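Local structure of acyl-CoA dehydrogenase (Slackia heliotrinireducens, 4RM7) at residues Gln339-Arg344 against Asn350-Ile355. The protein belongs to the acyl-CoA dehydrogenase family, with a middle beta domain set between helical N- and C-terminal domains. Residues are numbered along the deposited sequence; the frame is centred on the assembly and turned at random.
Sequences QILGGR and NRVSSI
The loop joining helices 316-341 and 351-362 in the C-terminal helical domain is bridged where Leu-341, in the last turn of the first helix, meets Asn-350 and Val-352 at the start of the second. One methyl of the leucine does the touching: Leu-341 CD1 lies 3.7 Å from Val-352 CG2, the two branches meeting tip to tip, and 3.5 Å from Asn-350 OD1. With CG of Leu-341 anti to its carbonyl carbon (chi1 -56°), the side chain carries CD1 across to the second helix, where Val-352 offers CG2, the branch anti to its own carbonyl carbon. The leucine passes the amide of Asn-350 at a slant. The two segments meet by van der Waals contact, methyl on methyl and methyl on amide oxygen, with no hydrogen bond between them.

Asn-350 is the N-cap of helix 351-362. Its OD1 accepts Val-352 N at 3.3 Å, in the carbonyl plane and on a lone pair, with an N-H...O angle of 160°. This bond ties the amide oxygen to a backbone N-H of the first turn, and the same oxygen is the one the leucine methyl touches. At the C-terminal end of helix 316-341, Gly-342 is the first residue to leave the helical path, with positive phi (82°). Trp-267 of helix 234-270 also packs on Leu-341, and Arg-351 forms a salt bridge with Asp-263 of that helix. A glycine that ends one helix and an asparagine N-cap that starts the next, with a leucine-valine contact between them, form a helix-to-helix connection of the all-helical C-terminal domain of acyl-CoA dehydrogenases.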
loop_
_atom_site.group_PDB
_atom_site.type_symbol
_atom_site.label_atom_id
_atom_site.label_comp_id
_atom_site.label_asym_id
_atom_site.label_seq_id
_atom_site.Cartn_x
_atom_site.Cartn_y
_atom_site.Cartn_z
ATOM N N GLN A 339 8.132 6.133 -13.594
ATOM C CA GLN A 339 7.078 7.138 -13.566
ATOM C C GLN A 339 7.681 8.539 -13.622
ATOM O O GLN A 339 7.150 9.417 -14.295
ATOM C CB GLN A 339 6.191 6.979 -12.325
ATOM C CG GLN A 339 4.840 7.680 -12.467
ATOM C CD GLN A 339 3.946 7.001 -13.502
ATOM O OE1 GLN A 339 4.207 5.862 -13.899
ATOM N NE2 GLN A 339 2.884 7.693 -13.937
ATOM N N ILE A 340 8.810 8.726 -12.947
ATOM C CA ILE A 340 9.515 9.988 -12.980
ATOM C C ILE A 340 10.091 10.308 -14.361
ATOM O O ILE A 340 10.042 11.460 -14.781
ATOM C CB ILE A 340 10.644 10.030 -11.927
ATOM C CG1 ILE A 340 10.052 10.113 -10.518
ATOM C CG2 ILE A 340 11.502 11.235 -12.116
ATOM C CD1 ILE A 340 11.047 9.752 -9.437
ATOM N N LEU A 341 10.619 9.316 -15.075
ATOM C CA LEU A 341 11.177 9.577 -16.413
ATOM C C LEU A 341 10.084 9.834 -17.446
ATOM O O LEU A 341 10.365 10.318 -18.533
ATOM C CB LEU A 341 12.048 8.426 -16.901
ATOM C CG LEU A 341 13.230 7.929 -16.074
ATOM C CD1 LEU A 341 13.968 6.880 -16.849
ATOM C CD2 LEU A 341 14.170 9.012 -15.755
ATOM N N GLY A 342 8.844 9.504 -17.100
ATOM C CA GLY A 342 7.694 9.827 -17.927
ATOM C C GLY A 342 7.512 8.818 -19.044
ATOM O O GLY A 342 7.999 7.694 -18.947
ATOM N N GLY A 343 6.832 9.238 -20.111
ATOM C CA GLY A 343 6.497 8.374 -21.235
ATOM C C GLY A 343 7.667 7.627 -21.839
ATOM O O GLY A 343 7.600 6.410 -22.005
ATOM N N ARG A 344 8.728 8.349 -22.187
ATOM C CA ARG A 344 9.970 7.694 -22.578
ATOM C C ARG A 344 10.512 6.989 -21.355
ATOM O O ARG A 344 10.358 7.480 -20.245
ATOM C CB ARG A 344 10.980 8.691 -23.137
ATOM C CG ARG A 344 11.031 10.018 -22.422
ATOM C CD ARG A 344 11.677 11.049 -23.324
ATOM N NE ARG A 344 11.673 12.386 -22.737
ATOM C CZ ARG A 344 10.652 13.238 -22.811
ATOM N NH1 ARG A 344 9.540 12.891 -23.441
ATOM N NH2 ARG A 344 10.742 14.437 -22.249
ATOM N N ASN A 350 15.416 2.414 -22.811
ATOM C CA ASN A 350 15.709 2.847 -21.444
ATOM C C ASN A 350 15.977 1.711 -20.459
ATOM O O ASN A 350 15.197 0.762 -20.351
ATOM C CB ASN A 350 14.566 3.683 -20.907
ATOM C CG ASN A 350 15.052 4.771 -20.018
ATOM O OD1 ASN A 350 15.467 4.515 -18.882
ATOM N ND2 ASN A 350 15.046 6.007 -20.534
ATOM N N ARG A 351 17.080 1.804 -19.729
ATOM C CA ARG A 351 17.454 0.692 -18.880
ATOM C C ARG A 351 16.522 0.571 -17.683
ATOM O O ARG A 351 16.377 -0.516 -17.145
ATOM C CB ARG A 351 18.910 0.803 -18.427
ATOM C CG ARG A 351 19.218 1.864 -17.417
ATOM C CD ARG A 351 20.710 1.826 -17.092
ATOM N NE ARG A 351 21.021 2.652 -15.930
ATOM C CZ ARG A 351 22.181 2.625 -15.282
ATOM N NH1 ARG A 351 23.149 1.791 -15.655
ATOM N NH2 ARG A 351 22.367 3.429 -14.250
ATOM N N VAL A 352 15.854 1.655 -17.298
ATOM C CA VAL A 352 14.934 1.591 -16.159
ATOM C C VAL A 352 13.798 0.570 -16.386
ATOM O O VAL A 352 13.404 -0.149 -15.471
ATOM C CB VAL A 352 14.348 2.988 -15.821
ATOM C CG1 VAL A 352 13.280 2.857 -14.806
ATOM C CG2 VAL A 352 15.412 3.856 -15.200
ATOM N N SER A 353 13.303 0.470 -17.608
ATOM C CA SER A 353 12.276 -0.518 -17.929
ATOM C C SER A 353 12.803 -1.969 -17.920
ATOM O O SER A 353 12.047 -2.889 -17.623
ATOM C CB SER A 353 11.638 -0.195 -19.290
ATOM O OG SER A 353 12.608 -0.129 -20.326
ATOM N N SER A 354 14.078 -2.181 -18.246
ATOM C CA SER A 354 14.683 -3.504 -18.084
ATOM C C SER A 354 14.851 -3.808 -16.613
ATOM O O SER A 354 14.576 -4.917 -16.161
ATOM C CB SER A 354 16.045 -3.602 -18.753
ATOM O OG SER A 354 16.050 -2.913 -19.976
ATOM N N ILE A 355 15.325 -2.818 -15.862
ATOM C CA ILE A 355 15.532 -2.994 -14.441
ATOM C C ILE A 355 14.230 -3.409 -13.764
ATOM O O ILE A 355 14.194 -4.324 -12.954
ATOM C CB ILE A 355 16.062 -1.714 -13.821
ATOM C CG1 ILE A 355 17.504 -1.487 -14.284
ATOM C CG2 ILE A 355 15.922 -1.749 -12.269
ATOM C CD1 ILE A 355 18.050 -0.106 -13.894
#